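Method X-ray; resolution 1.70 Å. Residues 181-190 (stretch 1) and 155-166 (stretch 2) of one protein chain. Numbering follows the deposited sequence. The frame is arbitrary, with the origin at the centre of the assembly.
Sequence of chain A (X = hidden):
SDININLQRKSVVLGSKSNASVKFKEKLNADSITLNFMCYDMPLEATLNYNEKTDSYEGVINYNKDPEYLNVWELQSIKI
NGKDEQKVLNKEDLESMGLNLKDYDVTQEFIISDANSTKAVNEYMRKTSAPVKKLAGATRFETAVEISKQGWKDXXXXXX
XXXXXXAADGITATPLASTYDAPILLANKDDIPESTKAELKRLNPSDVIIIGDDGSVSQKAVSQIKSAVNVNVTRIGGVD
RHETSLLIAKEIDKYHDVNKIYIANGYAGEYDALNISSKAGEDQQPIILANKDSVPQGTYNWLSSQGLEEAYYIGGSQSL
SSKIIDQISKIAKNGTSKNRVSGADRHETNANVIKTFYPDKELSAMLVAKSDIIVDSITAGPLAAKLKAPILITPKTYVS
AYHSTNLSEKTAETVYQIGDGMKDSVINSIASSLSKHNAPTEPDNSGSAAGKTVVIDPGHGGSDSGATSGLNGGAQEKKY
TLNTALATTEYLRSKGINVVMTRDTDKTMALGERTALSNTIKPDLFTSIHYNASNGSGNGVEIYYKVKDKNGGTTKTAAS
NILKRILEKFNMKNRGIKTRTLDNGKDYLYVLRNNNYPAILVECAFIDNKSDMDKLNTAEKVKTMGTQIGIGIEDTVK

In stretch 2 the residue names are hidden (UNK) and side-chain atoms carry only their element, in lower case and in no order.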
ATOM      1  N   ASP A 181      11.019  11.363  14.241  1.00 26.12           N
ATOM      2  CA  ASP A 181      11.849  11.300  13.006  1.00 27.89           C
ATOM      3  C   ASP A 181      12.962  10.279  13.324  1.00 27.39           C
ATOM      4  O   ASP A 181      14.151  10.561  13.298  1.00 24.06           O
ATOM      5  CB  ASP A 181      12.398  12.694  12.606  1.00 34.47           C
ATOM      6  CG  ASP A 181      13.126  12.682  11.248  1.00 43.53           C
ATOM      7  OD1 ASP A 181      12.957  11.679  10.469  1.00 39.84           O
ATOM      8  OD2 ASP A 181      13.859  13.655  10.968  1.00 47.97           O
ATOM      9  N   ALA A 182      12.528   9.060  13.647  1.00 19.80           N
ATOM     10  CA  ALA A 182      13.414   7.982  14.047  1.00 17.89           C
ATOM     11  C   ALA A 182      13.094   6.686  13.327  1.00 18.39           C
ATOM     12  O   ALA A 182      11.953   6.468  12.954  1.00 19.61           O
ATOM     13  CB  ALA A 182      13.193   7.713  15.536  1.00 17.77           C
ATOM     14  N   PRO A 183      14.089   5.839  13.131  1.00 15.19           N
ATOM     15  CA  PRO A 183      13.819   4.566  12.508  1.00 15.59           C
ATOM     16  C   PRO A 183      13.342   3.545  13.594  1.00 18.34           C
ATOM     17  O   PRO A 183      13.549   3.766  14.814  1.00 17.62           O
ATOM     18  CB  PRO A 183      15.189   4.119  11.986  1.00 15.37           C
ATOM     19  CG  PRO A 183      16.162   4.684  13.033  1.00 13.95           C
ATOM     20  CD  PRO A 183      15.536   6.067  13.386  1.00 15.27           C
ATOM     21  N   ILE A 184      12.754   2.455  13.142  1.00 16.85           N
ATOM     22  CA  ILE A 184      12.370   1.393  14.038  1.00 18.25           C
ATOM     23  C   ILE A 184      13.374   0.249  13.747  1.00 16.18           C
ATOM     24  O   ILE A 184      13.542  -0.176  12.590  1.00 18.25           O
ATOM     25  CB  ILE A 184      10.949   0.912  13.730  1.00 16.51           C
ATOM     26  CG1 ILE A 184       9.939   1.982  14.195  1.00 18.51           C
ATOM     27  CG2 ILE A 184      10.763  -0.514  14.363  1.00 18.01           C
ATOM     28  CD1 ILE A 184       8.448   1.769  13.721  1.00 18.03           C
ATOM     29  N   LEU A 185      14.069  -0.220  14.779  1.00 17.03           N
ATOM     30  CA  LEU A 185      14.940  -1.384  14.595  1.00 16.75           C
ATOM     31  C   LEU A 185      14.303  -2.542  15.435  1.00 20.15           C
ATOM     32  O   LEU A 185      13.445  -2.290  16.271  1.00 20.32           O
ATOM     33  CB  LEU A 185      16.406  -1.175  15.116  1.00 17.47           C
ATOM     34  CG  LEU A 185      17.165  -0.116  14.302  1.00 20.41           C
ATOM     35  CD1 LEU A 185      18.579   0.097  14.922  1.00 20.38           C
ATOM     36  CD2 LEU A 185      17.243  -0.482  12.780  1.00 18.44           C
ATOM     37  N   LEU A 186      14.784  -3.746  15.238  1.00 20.01           N
ATOM     38  CA  LEU A 186      14.134  -4.880  15.887  1.00 21.94           C
ATOM     39  C   LEU A 186      14.975  -5.637  16.907  1.00 23.59           C
ATOM     40  O   LEU A 186      16.180  -5.826  16.719  1.00 23.76           O
ATOM     41  CB  LEU A 186      13.748  -5.883  14.755  1.00 22.10           C
ATOM     42  CG  LEU A 186      12.881  -5.261  13.652  1.00 21.68           C
ATOM     43  CD1 LEU A 186      12.647  -6.267  12.553  1.00 23.83           C
ATOM     44  CD2 LEU A 186      11.581  -4.733  14.231  1.00 18.15           C
ATOM     45  N   ALA A 187      14.290  -6.101  17.963  1.00 24.79           N
ATOM     46  CA  ALA A 187      14.900  -6.866  19.047  1.00 26.03           C
ATOM     47  C   ALA A 187      14.181  -8.238  19.193  1.00 31.60           C
ATOM     48  O   ALA A 187      13.127  -8.461  18.585  1.00 29.81           O
ATOM     49  CB  ALA A 187      14.684  -6.125  20.341  1.00 26.90           C
ATOM     50  N   ASN A 188      14.798  -9.126  19.989  1.00 32.58           N
ATOM     51  CA  ASN A 188      14.199 -10.383  20.398  1.00 35.37           C
ATOM     52  C   ASN A 188      13.765 -10.089  21.816  1.00 36.49           C
ATOM     53  O   ASN A 188      14.105  -9.026  22.361  1.00 33.18           O
ATOM     54  CB  ASN A 188      15.201 -11.509  20.334  1.00 35.47           C
ATOM     55  CG  ASN A 188      15.427 -11.902  18.903  1.00 34.50           C
ATOM     56  OD1 ASN A 188      14.451 -12.104  18.167  1.00 38.27           O
ATOM     57  ND2 ASN A 188      16.636 -12.049  18.413  1.00 34.31           N
ATOM     58  N   LYS A 189      13.025 -10.986  22.458  1.00 33.83           N
ATOM     59  CA  LYS A 189      12.569 -10.656  23.803  1.00 32.99           C
ATOM     60  C   LYS A 189      13.695 -10.456  24.794  1.00 31.20           C
ATOM     61  O   LYS A 189      13.590  -9.580  25.675  1.00 32.39           O
ATOM     62  CB  LYS A 189      11.659 -11.801  24.357  1.00 38.45           C
ATOM     63  CG  LYS A 189      11.109 -11.468  25.727  1.00 45.36           C
ATOM     64  CD  LYS A 189      10.421 -12.671  26.370  1.00 54.55           C
ATOM     65  CE  LYS A 189       9.878 -12.234  27.702  1.00 64.99           C
ATOM     66  NZ  LYS A 189       9.319 -13.386  28.462  1.00 76.18           N
ATOM     67  N   ASP A 190      14.765 -11.253  24.679  1.00 32.22           N
ATOM     68  CA  ASP A 190      15.836 -11.143  25.674  1.00 40.77           C
ATOM     69  C   ASP A 190      17.214 -10.782  25.103  1.00 44.38           C
ATOM     70  O   ASP A 190      18.195 -10.810  25.836  1.00 43.17           O
ATOM     71  CB  ASP A 190      15.932 -12.501  26.449  1.00 44.40           C
ATOM     72  CG  ASP A 190      14.653 -12.817  27.199  1.00 48.12           C
ATOM     73  OD1 ASP A 190      14.187 -11.952  27.966  1.00 48.37           O
ATOM     74  OD2 ASP A 190      14.107 -13.922  27.001  1.00 52.53           O
ATOM     75  N   UNK A 155      22.696   9.503  11.031  1.00 17.41           N
ATOM     76  CA  UNK A 155      22.464   9.160  12.440  1.00 16.70           C
ATOM     77  C   UNK A 155      21.074   9.527  12.925  1.00 20.47           C
ATOM     78  O   UNK A 155      20.277  10.109  12.194  1.00 18.41           O
ATOM     79  N   UNK A 156      20.773   9.202  14.193  1.00 17.66           N
ATOM     80  CA  UNK A 156      19.449   9.546  14.737  1.00 17.09           C
ATOM     81  C   UNK A 156      19.572   9.675  16.251  1.00 19.51           C
ATOM     82  O   UNK A 156      20.159   8.759  16.858  1.00 20.61           O
ATOM     83  o   UNK A 156      17.158   8.929  14.791  1.00 20.51           O
ATOM     84  c   UNK A 156      18.447   8.426  14.435  1.00 21.20           C
ATOM     85  N   UNK A 157      19.004  10.730  16.873  1.00 18.30           N
ATOM     86  CA  UNK A 157      19.187  10.789  18.341  1.00 18.44           C
ATOM     87  C   UNK A 157      18.260   9.806  19.049  1.00 19.40           C
ATOM     88  O   UNK A 157      18.526   9.431  20.180  1.00 18.38           O
ATOM     89  c   UNK A 157      18.986  12.218  18.849  1.00 23.91           C
ATOM     90  o   UNK A 157      17.646  12.571  18.581  1.00 33.43           O
ATOM     91  N   UNK A 158      17.185   9.379  18.395  1.00 18.73           N
ATOM     92  CA  UNK A 158      16.270   8.388  18.972  1.00 16.27           C
ATOM     93  C   UNK A 158      16.132   7.187  18.034  1.00 20.09           C
ATOM     94  O   UNK A 158      16.258   7.338  16.799  1.00 18.67           O
ATOM     95  c   UNK A 158      14.786  10.069  20.212  1.00 23.26           C
ATOM     96  c   UNK A 158      13.325  10.664  20.264  1.00 26.03           C
ATOM     97  c   UNK A 158      14.860   8.951  19.153  1.00 17.34           C
ATOM     98  n   UNK A 158      13.725  12.446  21.854  1.00 42.51           N
ATOM     99  c   UNK A 158      12.973  11.237  21.619  1.00 31.75           C
ATOM    100  N   UNK A 159      15.911   6.019  18.596  1.00 17.78           N
ATOM    101  CA  UNK A 159      15.637   4.797  17.854  1.00 16.28           C
ATOM    102  C   UNK A 159      14.473   4.131  18.563  1.00 20.65           C
ATOM    103  O   UNK A 159      14.503   4.014  19.799  1.00 18.88           O
ATOM    104  c   UNK A 159      16.829   3.786  17.788  1.00 16.94           C
ATOM    105  c   UNK A 159      16.421   2.506  17.018  1.00 15.87           C
ATOM    106  c   UNK A 159      18.055   4.445  17.099  1.00 18.43           C
ATOM    107  N   UNK A 160      13.467   3.674  17.793  1.00 18.68           N
ATOM    108  CA  UNK A 160      12.349   2.941  18.365  1.00 17.50           C
ATOM    109  C   UNK A 160      12.658   1.477  18.203  1.00 19.58           C
ATOM    110  O   UNK A 160      13.134   1.031  17.156  1.00 21.05           O
ATOM    111  c   UNK A 160       9.848   2.402  18.149  1.00 18.27           C
ATOM    112  c   UNK A 160      11.037   3.329  17.672  1.00 18.19           C
ATOM    113  c   UNK A 160      10.755   4.790  17.979  1.00 17.13           C
ATOM    114  N   UNK A 161      12.365   0.689  19.234  1.00 18.78           N
ATOM    115  CA  UNK A 161      12.644  -0.741  19.111  1.00 17.12           C
ATOM    116  C   UNK A 161      11.335  -1.517  19.372  1.00 22.41           C
ATOM    117  O   UNK A 161      10.603  -1.166  20.286  1.00 22.98           O
ATOM    118  c   UNK A 161      13.656  -1.090  20.248  1.00 22.22           C
ATOM    119  c   UNK A 161      15.098  -0.583  19.883  1.00 24.98           C
ATOM    120  c   UNK A 161      13.639  -2.617  20.423  1.00 25.02           C
ATOM    121  c   UNK A 161      15.818  -1.538  18.944  1.00 24.30           C
ATOM    122  N   UNK A 162      11.089  -2.512  18.588  1.00 21.33           N
ATOM    123  CA  UNK A 162       9.886  -3.368  18.688  1.00 23.02           C
ATOM    124  C   UNK A 162      10.443  -4.769  18.622  1.00 22.36           C
ATOM    125  O   UNK A 162      11.476  -4.983  18.024  1.00 23.37           O
ATOM    126  c   UNK A 162       8.279  -1.703  17.674  1.00 28.44           C
ATOM    127  c   UNK A 162       9.004  -3.063  17.450  1.00 25.44           C
ATOM    128  c   UNK A 162       8.041  -4.192  17.187  1.00 33.41           C
ATOM    129  N   UNK A 163       9.766  -5.714  19.253  1.00 24.31           N
ATOM    130  CA  UNK A 163      10.155  -7.110  19.154  1.00 24.49           C
ATOM    131  C   UNK A 163       9.895  -7.568  17.755  1.00 28.66           C
ATOM    132  O   UNK A 163       8.734  -7.471  17.316  1.00 32.63           O
ATOM    133  n   UNK A 163       9.677 -10.099  21.250  1.00 32.73           N
ATOM    134  o   UNK A 163       9.816  -9.996  19.009  1.00 31.48           O
ATOM    135  c   UNK A 163       9.290  -7.926  20.125  1.00 30.91           C
ATOM    136  c   UNK A 163       9.596  -9.416  20.078  1.00 33.10           C
ATOM    137  N   UNK A 164      10.908  -8.100  17.052  1.00 28.60           N
ATOM    138  CA  UNK A 164      10.759  -8.451  15.646  1.00 32.28           C
ATOM    139  C   UNK A 164       9.881  -9.641  15.314  1.00 38.51           C
ATOM    140  O   UNK A 164       9.442  -9.747  14.178  1.00 37.68           O
ATOM    141  N   UNK A 165       9.639 -10.553  16.273  1.00 43.64           N
ATOM    142  CA  UNK A 165       8.781 -11.723  15.988  1.00 48.79           C
ATOM    143  C   UNK A 165       7.402 -11.463  16.571  1.00 48.26           C
ATOM    144  O   UNK A 165       6.521 -12.264  16.363  1.00 50.43           O
ATOM    145  c   UNK A 165      10.903 -13.198  16.215  1.00 64.03           C
ATOM    146  o   UNK A 165      10.243 -13.614  13.944  1.00 76.35           O
ATOM    147  o   UNK A 165      12.410 -13.540  14.351  1.00 69.33           O
ATOM    148  c   UNK A 165      11.205 -13.470  14.730  1.00 72.32           C
ATOM    149  c   UNK A 165       9.412 -13.036  16.545  1.00 55.62           C
ATOM    150  N   UNK A 166       7.197 -10.370  17.312  1.00 44.73           N
ATOM    151  CA  UNK A 166       5.877  -9.996  17.793  1.00 47.38           C
ATOM    152  C   UNK A 166       5.593  -8.666  17.130  1.00 50.98           C
ATOM    153  O   UNK A 166       5.072  -7.738  17.783  1.00 52.05           O
ATOM    154  c   UNK A 166       5.963 -10.799  20.286  1.00 56.43           C
ATOM    155  c   UNK A 166       6.132 -10.038  21.608  1.00 56.21           C
ATOM    156  c   UNK A 166       5.684  -9.709  19.293  1.00 52.91           C
ATOM    157  c   UNK A 166       4.809 -11.826  20.375  1.00 56.86           C
TER
HETATM  158  O   HOH W   1      14.791 -13.937  15.807  1.00 59.79           O

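Position 155 has no side-chain atoms, and its phi of 107° with psi of 178° would jam a CB against the preceding carbonyl oxygen; it is Gly155. Position 156 carries one carbon and then one oxygen, 3.6 Å from Pro183 CD. A lone hydroxyl on CB, without a methyl, identifies Ser156. Its OG donates a hydrogen bond of 2.7 Å to the backbone O of residue 158; no hydrogen bond to stretch 1 is found. Position 157 repeats the pattern of one carbon and one oxygen but points away, with no contact: Ser157.

At position 158 four carbons in a row end in nitrogen, the unbranched chain of Lys158. Its end leads away from stretch 1; the backbone Lys158 O lies 3.3 Å from Ala182 CB, and the closest side-chain pair is Lys158 CB to Ala182 CB at 4.2 Å. Position 159 has three carbons, the first carrying the other two, and no polar atom; this fork at CB gives Val159. Its CG1 packs 3.8 Å from Leu185 CG, and its CG2 lies 4.5 Å from Pro183 CG.

Position 160 shows the same three-carbon fork, with its CB 3.9 Å from Ile184 CG1: Val160. Position 161 has four carbons, forked at the first, with one arm two carbons long. A fork at CB excludes leucine, so this is Ile161. With chi1 at -76° and chi2 at -81°, the end of the side chain comes nearer stretch 1: Ile161 CD1 is 3.9 Å from Leu185 CB. The other arm, Ile161 CG2, is 3.7 Å from Ala187 CB. Position 162 is a third three-carbon fork, Val162, whose CG2 approaches Ile184 CG2 to 4.3 Å.

The side chain at 163 has two carbons, the second bearing one oxygen and one nitrogen. That is a short amide, Asn163. Its OD1 accepts from the backbone N of residue 165 at 2.8 Å, while its ND2, hydrogen-bonded elsewhere in the structure, lies 3.7 Å from Lys189 N. Position 164 has no side chain: Gly164. An ideal CB here would point toward stretch 1 and sit a tight 3.3 Å from Leu186 CB.

Three carbons, the third carrying two oxygens, make position 165 Glu165. A water donates to both Glu165 OE2 (2.8 Å) and Asn188 OD1 (3.0 Å), bridging the stretches. Position 166 has four carbons forked at the second, Leu166, and does not touch stretch 1.

The contact is a parallel pairing of strands 184-187 and 158-163. Hydrogen bonds run from Val160 N to Pro183 O (3.0 Å), Leu185 N to Val160 O (2.8 Å), Val162 N to Leu185 O (3.3 Å, weak), Ala187 N to Val162 O (3.0 Å) and Gly164 N to Ala187 O (2.7 Å). Donors thus alternate between the strands. Ile184, Leu186, Val160 and Val162 share one face of the sheet; Leu185 and Ile161 share the other. Apolar packing on both faces accompanies the backbone ladder, and 693 Å² is buried in all.

Stretch 2, residues 155-166: GSSKVVIVNGEL
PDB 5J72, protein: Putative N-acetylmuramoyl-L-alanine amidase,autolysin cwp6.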